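Local coordinates for protein glucosamine-6-phosphate deaminase (Bacillus subtilis, PDB 2BKV) that belongs to the glucosamine-6-phosphate isomerase/6-phosphogluconolactonase family of Rossmann-like alpha/beta enzymes and holds 2-phosphoglycolic acid in this structure, at residues 33-38 against 64-69; 39-44 against 81-86; 133-138 against 200-205; 137-142 against 218-223. All coordinates share one frame; numbering follows the deposited sequence. Where two conformers were deposited one is given.

In the fold
Four contacts each touch a single bound molecule of 2-phosphoglycolic acid. From the N terminus, interaction 1 opens at the end of strand 31-34 and interaction 2 directly after it, at the start of helix 41-53. Interaction 1 closes first, on strand 62-69, completing a beta-alpha-beta unit; interaction 2 closes later, on helix 80-89, so the two cross along the chain. Interactions 3 and 4 come after both, starting from the same loop after strand 128-131 and sharing Gly137 and His138. Interaction 3 closes first, tying that loop to the start of helix 203-211; interaction 4 closes later, on the loop before strand 229-234. Interactions 2 and 4 lie on opposite sides of the chain's centre.

Interaction 1: residues 33-38 against 64-69. With PGA (2-phosphoglycolic acid), chain C.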
loop_
_atom_site.group_PDB
_atom_site.type_symbol
_atom_site.label_atom_id
_atom_site.label_comp_id
_atom_site.label_asym_id
_atom_site.label_seq_id
_atom_site.Cartn_x
_atom_site.Cartn_y
_atom_site.Cartn_z
ATOM N N GLY A 33 0.324 -7.624 -3.109
ATOM C CA GLY A 33 -0.228 -6.726 -2.120
ATOM C C GLY A 33 -0.067 -5.309 -2.646
ATOM O O GLY A 33 1.042 -4.899 -3.021
ATOM N N LEU A 34 -1.170 -4.565 -2.712
ATOM C CA LEU A 34 -1.188 -3.278 -3.346
ATOM C C LEU A 34 -1.612 -2.177 -2.393
ATOM O O LEU A 34 -2.213 -2.430 -1.320
ATOM C CB LEU A 34 -2.147 -3.324 -4.520
ATOM C CG LEU A 34 -1.749 -4.342 -5.605
ATOM C CD1 LEU A 34 -2.747 -4.387 -6.738
ATOM C CD2 LEU A 34 -0.337 -4.108 -6.137
ATOM N N ALA A 35 -1.379 -0.942 -2.826
ATOM C CA ALA A 35 -1.609 0.270 -2.006
ATOM C C ALA A 35 -2.201 1.388 -2.854
ATOM O O ALA A 35 -2.181 1.322 -4.093
ATOM C CB ALA A 35 -0.339 0.685 -1.420
ATOM N N THR A 36 -2.768 2.380 -2.173
ATOM C CA THR A 36 -3.385 3.507 -2.879
ATOM C C THR A 36 -2.674 4.790 -2.482
ATOM O O THR A 36 -1.531 4.713 -2.025
ATOM C CB THR A 36 -4.904 3.582 -2.615
ATOM O OG1 THR A 36 -5.100 4.008 -1.287
ATOM C CG2 THR A 36 -5.602 2.243 -2.826
ATOM N N GLY A 37 -3.303 5.926 -2.764
ATOM C CA GLY A 37 -2.735 7.223 -2.502
ATOM C C GLY A 37 -1.983 7.782 -3.716
ATOM O O GLY A 37 -1.969 7.182 -4.793
ATOM N N GLY A 38 -1.353 8.938 -3.528
ATOM C CA GLY A 38 -0.626 9.602 -4.581
ATOM C C GLY A 38 0.624 8.850 -5.002
ATOM O O GLY A 38 0.991 8.830 -6.187
ATOM N N VAL A 64 -4.325 -8.338 -3.198
ATOM C CA VAL A 64 -4.849 -7.960 -1.927
ATOM C C VAL A 64 -4.487 -6.507 -1.640
ATOM O O VAL A 64 -3.346 -6.130 -1.775
ATOM C CB VAL A 64 -4.318 -8.993 -0.894
ATOM C CG1 VAL A 64 -4.221 -8.469 0.422
ATOM C CG2 VAL A 64 -5.198 -10.204 -0.881
ATOM N N ASN A 65 -5.460 -5.711 -1.249
ATOM C CA ASN A 65 -5.181 -4.346 -0.840
ATOM C C ASN A 65 -4.979 -4.156 0.663
ATOM O O ASN A 65 -5.495 -4.917 1.465
ATOM C CB ASN A 65 -6.238 -3.358 -1.354
ATOM C CG ASN A 65 -5.833 -2.684 -2.617
ATOM O OD1 ASN A 65 -5.452 -1.478 -2.627
ATOM N ND2 ASN A 65 -5.852 -3.439 -3.679
ATOM N N LEU A 66 -4.198 -3.145 1.002
ATOM C CA LEU A 66 -3.879 -2.782 2.409
ATOM C C LEU A 66 -5.080 -2.406 3.232
ATOM O O LEU A 66 -5.189 -2.809 4.379
ATOM C CB LEU A 66 -2.889 -1.636 2.472
ATOM C CG LEU A 66 -1.460 -1.941 2.128
ATOM C CD1 LEU A 66 -0.661 -0.653 1.969
ATOM C CD2 LEU A 66 -0.824 -2.813 3.174
ATOM N N ASP A 67 -5.988 -1.625 2.643
ATOM C CA ASP A 67 -6.957 -0.934 3.453
ATOM C C ASP A 67 -8.148 -0.406 2.685
ATOM O O ASP A 67 -8.170 -0.389 1.446
ATOM C CB ASP A 67 -6.267 0.157 4.281
ATOM C CG ASP A 67 -5.305 1.037 3.474
ATOM O OD1 ASP A 67 -4.593 1.855 4.111
ATOM O OD2 ASP A 67 -5.247 0.945 2.221
ATOM N N GLU A 68 -9.132 0.038 3.449
ATOM C CA GLU A 68 -10.325 0.659 2.899
ATOM C C GLU A 68 -10.922 1.547 3.990
ATOM O O GLU A 68 -10.807 1.266 5.185
ATOM C CB GLU A 68 -11.337 -0.392 2.434
ATOM C CG GLU A 68 -12.678 0.168 1.888
ATOM C CD GLU A 68 -12.530 1.055 0.647
ATOM O OE1 GLU A 68 -12.037 2.206 0.775
ATOM O OE2 GLU A 68 -12.918 0.614 -0.463
ATOM N N TYR A 69 -11.587 2.622 3.589
ATOM C CA TYR A 69 -12.286 3.484 4.580
ATOM C C TYR A 69 -13.554 2.819 5.085
ATOM O O TYR A 69 -14.245 2.136 4.334
ATOM C CB TYR A 69 -12.662 4.798 3.915
ATOM C CG TYR A 69 -11.531 5.751 3.664
ATOM C CD1 TYR A 69 -11.140 6.084 2.370
ATOM C CD2 TYR A 69 -10.871 6.361 4.717
ATOM C CE1 TYR A 69 -10.132 7.004 2.141
ATOM C CE2 TYR A 69 -9.856 7.245 4.499
ATOM C CZ TYR A 69 -9.490 7.563 3.208
ATOM O OH TYR A 69 -8.496 8.457 2.968
HETATM P P PGA C . 0.277 9.072 -0.191
HETATM O O1P PGA C . -0.218 8.216 1.096
HETATM O O2P PGA C . -1.054 9.748 -0.650
HETATM O O3P PGA C . 1.273 10.077 0.370
HETATM O O4P PGA C . 0.881 8.033 -1.128
HETATM C C2 PGA C . 0.766 7.620 1.934
HETATM C C1 PGA C . 0.082 6.726 2.931
HETATM O O1 PGA C . -0.878 7.468 3.664
HETATM O O HOH W 1 -3.172 1.905 0.806
#
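Leu34 and Asn65 lie side by side where strand 31-34 ends beside its parallel neighbour 62-69, and the pairing is close. The backbone N of Leu34 donates to Val64 O at 2.8 Å, and its own carbonyl O receives Leu66 N at 3.1 Å, so Leu34 is held on both sides of its CA. Leu34 and Asn65 send their side chains to the same face of the sheet, where Leu34 CB rests 3.8 Å from Asn65 ND2. The Asn65 side chain then reaches along its neighbour and sets OD1 3.7 Å from Thr36 CG2, the two side chains crossing at about a right angle. With CG anti to its carbonyl carbon (chi1 -74°), Leu66 carries CD1 to Ala35 CB at 3.7 Å.

Past this point the two chains part. A water bridges the gap, accepting from Thr36 N at 3.0 Å and donating to Asp67 OD2 in one of that residue's conformers. Gly37 and Gly38 swing clear, and Gly38 N donates to O2P of the bound 2-phosphoglycolic acid at 3.0 Å. Strand 31-34 runs between strands 62-69 and 128-131; Leu34 and Asn65 pack against Met84 of helix 80-89, whereas Val64 is covered by Tyr116 and Val120 of helix 109-122.

Interaction 2: residues 39-44 against 81-86; sequences TPEGTY and HFYMND. With PGA (2-phosphoglycolic acid), chain C.
Tyr44 and Met84 mark the nearest approach of two helical backbones, which keep well apart, their CA atoms 9.4 Å from each other; Glu41 and Tyr83 come no nearer. With Pro40 as N-cap, the first turn of helix 41-53 faces helix 80-89 and long side chains span the gap.

Tyr83 does most of the reaching. Its CG is anti to the backbone N (chi1 177°), which sends the ring out toward the first turn until OH lies 3.6 Å from Pro40 CG and 3.7 Å from Glu41 CG. The two tyrosines cross at about a right angle and meet edge to edge, Tyr83 CE2 standing 4.0 Å from Tyr44 CE2. Neither hydroxyl bonds to the opposite segment: Tyr83 OH is tied to Gly37 O and Tyr44 OH to Ala35 O, while Glu41 forms a salt bridge with Arg87. Met84 bends at chi2 and chi3 to bring CE within 3.6 Å of Tyr44 OH; SD, 5.0 Å from the centre of the Tyr44 ring and oblique to it, makes a Met-aromatic contact.

Ahead of the helix, Thr39 grips one phosphate oxygen of 2-phosphoglycolic acid twice, N to O4P at 2.9 Å and OG1 to O4P at 2.6 Å. A glycine-rich loop and a helix N terminus around phosphate are characteristic of Rossmann-like folds.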
loop_
_atom_site.group_PDB
_atom_site.type_symbol
_atom_site.label_atom_id
_atom_site.label_comp_id
_atom_site.label_asym_id
_atom_site.label_seq_id
_atom_site.Cartn_x
_atom_site.Cartn_y
_atom_site.Cartn_z
ATOM N N THR A 39 1.309 8.263 -4.024
ATOM C CA THR A 39 2.638 7.754 -4.300
ATOM C C THR A 39 2.672 6.682 -5.392
ATOM O O THR A 39 3.478 6.805 -6.314
ATOM C CB THR A 39 3.325 7.272 -3.058
ATOM O OG1 THR A 39 3.290 8.291 -2.056
ATOM C CG2 THR A 39 4.739 6.968 -3.356
ATOM N N PRO A 40 1.793 5.648 -5.330
ATOM C CA PRO A 40 1.876 4.631 -6.390
ATOM C C PRO A 40 1.204 4.959 -7.699
ATOM O O PRO A 40 1.118 4.092 -8.569
ATOM C CB PRO A 40 1.212 3.427 -5.745
ATOM C CG PRO A 40 0.216 4.008 -4.835
ATOM C CD PRO A 40 0.810 5.268 -4.292
ATOM N N GLU A 41 0.709 6.178 -7.883
ATOM C CA GLU A 41 -0.060 6.440 -9.103
ATOM C C GLU A 41 0.780 6.206 -10.360
ATOM O O GLU A 41 0.312 5.589 -11.332
ATOM C CB GLU A 41 -0.632 7.868 -9.117
ATOM C CG GLU A 41 -1.801 8.008 -8.166
ATOM C CD GLU A 41 -2.711 9.161 -8.407
ATOM O OE1 GLU A 41 -2.262 10.263 -8.793
ATOM O OE2 GLU A 41 -3.910 8.984 -8.108
ATOM N N GLY A 42 2.014 6.682 -10.352
ATOM C CA GLY A 42 2.894 6.484 -11.483
ATOM C C GLY A 42 3.209 5.027 -11.736
ATOM O O GLY A 42 3.391 4.625 -12.879
ATOM N N THR A 43 3.345 4.237 -10.668
ATOM C CA THR A 43 3.619 2.827 -10.790
ATOM C C THR A 43 2.488 2.121 -11.509
ATOM O O THR A 43 2.734 1.305 -12.421
ATOM C CB THR A 43 3.878 2.226 -9.429
ATOM O OG1 THR A 43 5.068 2.794 -8.840
ATOM C CG2 THR A 43 4.105 0.751 -9.482
ATOM N N TYR A 44 1.238 2.462 -11.164
ATOM C CA TYR A 44 0.117 1.861 -11.874
ATOM C C TYR A 44 0.112 2.245 -13.361
ATOM O O TYR A 44 -0.088 1.385 -14.225
ATOM C CB TYR A 44 -1.214 2.161 -11.206
ATOM C CG TYR A 44 -1.356 1.489 -9.856
ATOM C CD1 TYR A 44 -1.260 0.122 -9.729
ATOM C CD2 TYR A 44 -1.542 2.226 -8.707
ATOM C CE1 TYR A 44 -1.332 -0.484 -8.502
ATOM C CE2 TYR A 44 -1.665 1.620 -7.462
ATOM C CZ TYR A 44 -1.550 0.286 -7.357
ATOM O OH TYR A 44 -1.668 -0.285 -6.095
ATOM N N HIS A 81 -11.730 0.775 -3.251
ATOM C CA HIS A 81 -12.263 -0.096 -4.324
ATOM C C HIS A 81 -12.286 0.739 -5.626
ATOM O O HIS A 81 -11.834 0.311 -6.664
ATOM C CB HIS A 81 -13.719 -0.568 -4.069
ATOM C CG HIS A 81 -13.873 -1.759 -3.185
ATOM N ND1 HIS A 81 -13.831 -1.682 -1.811
ATOM C CD2 HIS A 81 -14.130 -3.053 -3.485
ATOM C CE1 HIS A 81 -14.042 -2.886 -1.302
ATOM N NE2 HIS A 81 -14.212 -3.738 -2.296
ATOM N N PHE A 82 -12.887 1.919 -5.563
ATOM C CA PHE A 82 -13.015 2.780 -6.729
ATOM C C PHE A 82 -11.639 3.152 -7.270
ATOM O O PHE A 82 -11.408 3.107 -8.477
ATOM C CB PHE A 82 -13.815 4.023 -6.356
ATOM C CG PHE A 82 -14.068 4.969 -7.522
ATOM C CD1 PHE A 82 -15.238 4.903 -8.265
ATOM C CD2 PHE A 82 -13.115 5.903 -7.886
ATOM C CE1 PHE A 82 -15.458 5.788 -9.341
ATOM C CE2 PHE A 82 -13.316 6.780 -8.939
ATOM C CZ PHE A 82 -14.489 6.712 -9.670
ATOM N N TYR A 83 -10.743 3.558 -6.378
ATOM C CA TYR A 83 -9.360 3.894 -6.787
ATOM C C TYR A 83 -8.770 2.741 -7.571
ATOM O O TYR A 83 -8.198 2.929 -8.613
ATOM C CB TYR A 83 -8.504 4.214 -5.570
ATOM C CG TYR A 83 -7.044 4.508 -5.793
ATOM C CD1 TYR A 83 -6.516 5.800 -5.659
ATOM C CD2 TYR A 83 -6.163 3.476 -6.044
ATOM C CE1 TYR A 83 -5.174 6.029 -5.762
ATOM C CE2 TYR A 83 -4.817 3.689 -6.170
ATOM C CZ TYR A 83 -4.312 4.963 -6.073
ATOM O OH TYR A 83 -2.942 5.127 -6.166
ATOM N N MET A 84 -8.803 1.537 -7.011
ATOM C CA MET A 84 -8.107 0.404 -7.623
ATOM C C MET A 84 -8.685 0.059 -8.965
ATOM O O MET A 84 -7.944 -0.316 -9.899
ATOM C CB MET A 84 -8.076 -0.788 -6.704
ATOM C CG MET A 84 -7.185 -0.574 -5.482
ATOM S SD MET A 84 -5.459 -0.180 -5.832
ATOM C CE MET A 84 -4.961 -1.607 -6.766
ATOM N N ASN A 85 -10.012 0.122 -9.069
ATOM C CA ASN A 85 -10.616 -0.150 -10.327
ATOM C C ASN A 85 -10.257 0.874 -11.372
ATOM O O ASN A 85 -10.000 0.523 -12.494
ATOM C CB ASN A 85 -12.118 -0.345 -10.212
ATOM C CG ASN A 85 -12.544 -1.602 -10.901
ATOM O OD1 ASN A 85 -12.725 -2.613 -10.266
ATOM N ND2 ASN A 85 -12.545 -1.576 -12.215
ATOM N N ASP A 86 -10.230 2.139 -10.990
ATOM C CA ASP A 86 -10.009 3.235 -11.919
ATOM C C ASP A 86 -8.584 3.268 -12.374
ATOM O O ASP A 86 -8.300 3.412 -13.565
ATOM C CB ASP A 86 -10.300 4.535 -11.191
ATOM C CG ASP A 86 -10.152 5.726 -12.082
ATOM O OD1 ASP A 86 -10.896 5.824 -13.094
ATOM O OD2 ASP A 86 -9.299 6.580 -11.763
HETATM P P PGA C . 0.277 9.072 -0.191
HETATM O O1P PGA C . -0.218 8.216 1.096
HETATM O O2P PGA C . -1.054 9.748 -0.650
HETATM O O3P PGA C . 1.273 10.077 0.370
HETATM O O4P PGA C . 0.881 8.033 -1.128
HETATM C C2 PGA C . 0.766 7.620 1.934
HETATM C C1 PGA C . 0.082 6.726 2.931
HETATM O O1 PGA C . -0.878 7.468 3.664
#

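Interaction 3: residues 133-138 against 200-205; sequences IGRNGH and KSKAEA. With PGA (2-phosphoglycolic acid), chain C.
Lys202 brings the end of its side chain up to the carbonyl oxygen of Ile133, with CE 3.3 Å from Ile133 O. Kinks at chi2 (-62°) and chi4 (64°) turn the amino group inward, where NZ donates to that oxygen at 2.8 Å, almost straight down its carbonyl bond. The same NZ reaches O3P of 2-phosphoglycolic acid at 2.8 Å, so one nitrogen joins loop and ligand.

Further along the helix start, Ala205 points its methyl into the turn from Gly134 to Gly137, a type I beta turn, with CB 3.7 Å from Gly134 O and close to Arg135 O. A water knits this corner together: it donates to Arg135 O and Ser201 O and accepts from Ala205 N at 2.6 Å. On the more exposed side, in one of its two conformers, Arg135 CG packs 3.5 Å from Ser201 O.

The turn also aims His138. Asn136 OD1 accepts from His138 N, an Asx turn, and Gly134 CA covers one face of the imidazole. At the ring's edge NE2 donates to PGA O1 at 2.8 Å, nearly linear at 172°. Loop and helix start thus hold the two ends of the ligand, and because Lys202 divides its amino group between carbonyl and phosphate, the position of the anion is probably coupled to that of the loop.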
loop_
_atom_site.group_PDB
_atom_site.type_symbol
_atom_site.label_atom_id
_atom_site.label_comp_id
_atom_site.label_asym_id
_atom_site.label_seq_id
_atom_site.Cartn_x
_atom_site.Cartn_y
_atom_site.Cartn_z
ATOM N N ILE A 133 4.401 5.484 2.940
ATOM C CA ILE A 133 4.719 5.847 4.296
ATOM C C ILE A 133 4.010 7.164 4.593
ATOM O O ILE A 133 3.904 8.044 3.748
ATOM C CB ILE A 133 6.238 5.940 4.528
ATOM C CG1 ILE A 133 6.610 5.990 6.004
ATOM C CG2 ILE A 133 6.806 7.129 3.789
ATOM C CD1 ILE A 133 8.092 5.771 6.273
ATOM N N GLY A 134 3.416 7.242 5.756
ATOM C CA GLY A 134 2.868 8.513 6.211
ATOM C C GLY A 134 3.934 9.495 6.632
ATOM O O GLY A 134 5.078 9.128 6.931
ATOM N N ARG A 135 3.546 10.769 6.711
ATOM C CA ARG A 135 4.417 11.773 7.315
ATOM C C ARG A 135 4.868 11.378 8.718
ATOM O O ARG A 135 5.983 11.688 9.105
ATOM C CB ARG A 135 3.705 13.116 7.410
ATOM C CG ARG A 135 3.669 13.956 6.158
ATOM C CD ARG A 135 3.286 15.411 6.500
ATOM N NE ARG A 135 3.818 15.853 7.796
ATOM C CZ ARG A 135 3.456 16.970 8.429
ATOM N NH1 ARG A 135 2.555 17.788 7.894
ATOM N NH2 ARG A 135 3.994 17.272 9.608
ATOM N N ASN A 136 3.999 10.688 9.462
ATOM C CA ASN A 136 4.267 10.225 10.816
ATOM C C ASN A 136 4.826 8.796 10.898
ATOM O O ASN A 136 4.901 8.222 11.976
ATOM C CB ASN A 136 2.975 10.320 11.651
ATOM C CG ASN A 136 1.889 9.394 11.176
ATOM O OD1 ASN A 136 2.050 8.679 10.188
ATOM N ND2 ASN A 136 0.761 9.378 11.907
ATOM N N GLY A 137 5.187 8.220 9.755
ATOM C CA GLY A 137 5.721 6.847 9.737
ATOM C C GLY A 137 4.684 5.759 9.616
ATOM O O GLY A 137 5.055 4.584 9.643
ATOM N N HIS A 138 3.396 6.097 9.464
ATOM C CA HIS A 138 2.403 5.033 9.351
ATOM C C HIS A 138 2.616 4.226 8.097
ATOM O O HIS A 138 3.178 4.707 7.126
ATOM C CB HIS A 138 0.962 5.517 9.453
ATOM C CG HIS A 138 0.434 6.300 8.296
ATOM N ND1 HIS A 138 -0.119 7.546 8.475
ATOM C CD2 HIS A 138 0.246 5.992 6.990
ATOM C CE1 HIS A 138 -0.567 8.000 7.322
ATOM N NE2 HIS A 138 -0.363 7.076 6.404
ATOM N N LYS A 200 8.877 16.143 -0.723
ATOM C CA LYS A 200 9.529 16.757 0.423
ATOM C C LYS A 200 8.752 16.540 1.719
ATOM O O LYS A 200 9.358 16.484 2.788
ATOM C CB LYS A 200 9.848 18.248 0.144
ATOM C CG LYS A 200 8.916 19.247 0.775
ATOM C CD LYS A 200 9.423 20.717 0.635
ATOM C CE LYS A 200 9.000 21.572 1.853
ATOM N NZ LYS A 200 9.424 23.007 1.782
ATOM N N SER A 201 7.429 16.389 1.623
ATOM C CA SER A 201 6.606 16.089 2.807
ATOM C C SER A 201 7.056 14.840 3.575
ATOM O O SER A 201 6.794 14.710 4.750
ATOM C CB SER A 201 5.124 15.970 2.438
ATOM O OG SER A 201 4.786 14.740 1.787
ATOM N N LYS A 202 7.708 13.900 2.900
ATOM C CA LYS A 202 8.131 12.654 3.530
ATOM C C LYS A 202 9.600 12.684 3.943
ATOM O O LYS A 202 10.151 11.687 4.394
ATOM C CB LYS A 202 7.891 11.491 2.558
ATOM C CG LYS A 202 6.456 11.399 2.020
ATOM C CD LYS A 202 5.439 11.166 3.123
ATOM C CE LYS A 202 4.028 11.086 2.566
ATOM N NZ LYS A 202 3.816 9.925 1.645
ATOM N N ALA A 203 10.244 13.852 3.817
ATOM C CA ALA A 203 11.664 13.921 4.035
ATOM C C ALA A 203 11.999 13.647 5.519
ATOM O O ALA A 203 12.961 12.982 5.829
ATOM C CB ALA A 203 12.186 15.279 3.597
ATOM N N GLU A 204 11.165 14.135 6.419
ATOM C CA GLU A 204 11.356 13.845 7.854
ATOM C C GLU A 204 11.201 12.314 8.144
ATOM O O GLU A 204 11.993 11.700 8.866
ATOM C CB GLU A 204 10.421 14.734 8.698
ATOM C CG GLU A 204 10.549 16.258 8.431
ATOM C CD GLU A 204 9.899 17.145 9.507
ATOM O OE1 GLU A 204 9.366 16.612 10.506
ATOM O OE2 GLU A 204 9.929 18.388 9.342
ATOM N N ALA A 205 10.227 11.665 7.521
ATOM C CA ALA A 205 10.048 10.224 7.740
ATOM C C ALA A 205 11.213 9.369 7.202
ATOM O O ALA A 205 11.640 8.369 7.797
ATOM C CB ALA A 205 8.739 9.786 7.147
HETATM P P PGA C . 0.277 9.072 -0.191
HETATM O O1P PGA C . -0.218 8.216 1.096
HETATM O O2P PGA C . -1.054 9.748 -0.650
HETATM O O3P PGA C . 1.273 10.077 0.370
HETATM O O4P PGA C . 0.881 8.033 -1.128
HETATM C C2 PGA C . 0.766 7.620 1.934
HETATM C C1 PGA C . 0.082 6.726 2.931
HETATM O O1 PGA C . -0.878 7.468 3.664
HETATM O O HOH W 2 4.827 7.053 0.496
HETATM O O HOH W 3 7.924 12.733 6.896
#

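Interaction 4: residues 137-142 against 218-223. With PGA (2-phosphoglycolic acid), chain C.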
loop_
_atom_site.group_PDB
_atom_site.type_symbol
_atom_site.label_atom_id
_atom_site.label_comp_id
_atom_site.label_asym_id
_atom_site.label_seq_id
_atom_site.Cartn_x
_atom_site.Cartn_y
_atom_site.Cartn_z
ATOM N N GLY A 137 5.187 8.220 9.755
ATOM C CA GLY A 137 5.721 6.847 9.737
ATOM C C GLY A 137 4.684 5.759 9.616
ATOM O O GLY A 137 5.055 4.584 9.643
ATOM N N HIS A 138 3.396 6.097 9.464
ATOM C CA HIS A 138 2.403 5.033 9.351
ATOM C C HIS A 138 2.616 4.226 8.097
ATOM O O HIS A 138 3.178 4.707 7.126
ATOM C CB HIS A 138 0.962 5.517 9.453
ATOM C CG HIS A 138 0.434 6.300 8.296
ATOM N ND1 HIS A 138 -0.119 7.546 8.475
ATOM C CD2 HIS A 138 0.246 5.992 6.990
ATOM C CE1 HIS A 138 -0.567 8.000 7.322
ATOM N NE2 HIS A 138 -0.363 7.076 6.404
ATOM N N ILE A 139 2.185 2.984 8.154
ATOM C CA ILE A 139 2.175 2.058 7.041
ATOM C C ILE A 139 0.788 1.395 7.040
ATOM O O ILE A 139 0.249 1.055 8.076
ATOM C CB ILE A 139 3.421 1.083 7.210
ATOM C CG1 ILE A 139 4.361 1.120 6.006
ATOM C CG2 ILE A 139 3.021 -0.277 7.823
ATOM C CD1 ILE A 139 5.307 2.272 6.068
ATOM N N GLY A 140 0.190 1.211 5.869
ATOM C CA GLY A 140 -1.291 1.033 5.840
ATOM C C GLY A 140 -1.950 2.200 6.582
ATOM O O GLY A 140 -1.559 3.333 6.360
ATOM N N PHE A 141 -2.926 1.938 7.450
ATOM C CA PHE A 141 -3.385 2.966 8.423
ATOM C C PHE A 141 -3.004 2.557 9.848
ATOM O O PHE A 141 -3.707 2.832 10.836
ATOM C CB PHE A 141 -4.876 3.212 8.324
ATOM C CG PHE A 141 -5.308 3.954 7.084
ATOM C CD1 PHE A 141 -6.352 3.466 6.320
ATOM C CD2 PHE A 141 -4.691 5.133 6.696
ATOM C CE1 PHE A 141 -6.816 4.166 5.218
ATOM C CE2 PHE A 141 -5.149 5.822 5.561
ATOM C CZ PHE A 141 -6.192 5.335 4.845
ATOM N N ASN A 142 -1.872 1.887 9.940
ATOM C CA ASN A 142 -1.274 1.547 11.194
ATOM C C ASN A 142 -0.538 2.771 11.737
ATOM O O ASN A 142 0.586 3.073 11.303
ATOM C CB ASN A 142 -0.327 0.363 11.034
ATOM C CG ASN A 142 -1.040 -0.889 10.649
ATOM O OD1 ASN A 142 -1.730 -1.503 11.496
ATOM N ND2 ASN A 142 -0.863 -1.322 9.394
ATOM N N PHE A 218 6.962 4.921 15.612
ATOM C CA PHE A 218 7.212 5.065 14.166
ATOM C C PHE A 218 6.962 3.708 13.444
ATOM O O PHE A 218 7.887 2.902 13.309
ATOM C CB PHE A 218 8.651 5.532 13.940
ATOM C CG PHE A 218 8.935 6.017 12.559
ATOM C CD1 PHE A 218 8.531 7.267 12.168
ATOM C CD2 PHE A 218 9.638 5.245 11.661
ATOM C CE1 PHE A 218 8.813 7.747 10.900
ATOM C CE2 PHE A 218 9.926 5.731 10.402
ATOM C CZ PHE A 218 9.503 6.990 10.035
ATOM N N PRO A 219 5.719 3.439 13.009
ATOM C CA PRO A 219 5.317 2.116 12.503
ATOM C C PRO A 219 6.221 1.524 11.438
ATOM O O PRO A 219 6.492 0.312 11.450
ATOM C CB PRO A 219 3.892 2.372 11.970
ATOM C CG PRO A 219 3.379 3.447 12.886
ATOM C CD PRO A 219 4.574 4.357 13.109
ATOM N N ALA A 220 6.707 2.369 10.533
ATOM C CA ALA A 220 7.542 1.918 9.423
ATOM C C ALA A 220 8.830 1.268 9.933
ATOM O O ALA A 220 9.459 0.504 9.213
ATOM C CB ALA A 220 7.868 3.059 8.512
ATOM N N SER A 221 9.241 1.548 11.174
ATOM C CA SER A 221 10.457 0.923 11.735
ATOM C C SER A 221 10.306 -0.576 11.886
ATOM O O SER A 221 11.308 -1.281 11.978
ATOM C CB SER A 221 10.874 1.571 13.044
ATOM O OG SER A 221 10.002 1.325 14.110
ATOM N N ALA A 222 9.073 -1.084 11.854
ATOM C CA ALA A 222 8.872 -2.527 11.834
ATOM C C ALA A 222 9.556 -3.183 10.615
ATOM O O ALA A 222 9.919 -4.354 10.663
ATOM C CB ALA A 222 7.397 -2.846 11.820
ATOM N N LEU A 223 9.786 -2.426 9.547
ATOM C CA LEU A 223 10.353 -2.979 8.321
ATOM C C LEU A 223 11.808 -3.393 8.504
ATOM O O LEU A 223 12.342 -4.139 7.740
ATOM C CB LEU A 223 10.260 -1.980 7.179
ATOM C CG LEU A 223 8.825 -1.676 6.783
ATOM C CD1 LEU A 223 8.846 -0.576 5.766
ATOM C CD2 LEU A 223 8.102 -2.937 6.226
HETATM P P PGA C . 0.277 9.072 -0.191
HETATM O O1P PGA C . -0.218 8.216 1.096
HETATM O O2P PGA C . -1.054 9.748 -0.650
HETATM O O3P PGA C . 1.273 10.077 0.370
HETATM O O4P PGA C . 0.881 8.033 -1.128
HETATM C C2 PGA C . 0.766 7.620 1.934
HETATM C C1 PGA C . 0.082 6.726 2.931
HETATM O O1 PGA C . -0.878 7.468 3.664
#
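Ile139 O is gripped twice by one residue: Asn142 N and Asn142 ND2 each lie 2.9 Å from Ile139 O and donate to it from opposite faces of the carbonyl plane. The first of these bonds closes a beta turn through Gly140 and Phe141; the second comes from the side-chain amide, with Ile139 O near the amide's own plane, and ND2 has a further partner in Met182 O. Against this folded loop sits the first turn of a 3-10 helix, residues 219-223, in the connection between helix 203-211 and strand 229-234 of the Rossmann-like domain.

One hydrogen bond joins the two segments. Ala220 N donates to Gly137 O at 2.9 Å, in the carbonyl plane but bent at the hydrogen, 132°. The start of the 3-10 helix is secured on its own side by Phe218 O, which accepts from both the backbone N and the OG of Ser221.

Pro219 fills the angle between the two halves of the loop: its CB touches Gly137 O, and its CG lies 3.2 Å from Asn142 O. Beyond it, in one of the two conformers of Ile139, CD1 meets the methyl of Ala220. Phe218 starts away from the loop at CB, yet its ring turns back over Gly137, which has no side chain to obstruct it. The result is a CH-pi contact, Gly137 CA lying over the ring face, 3.4 Å from Phe218 CE1.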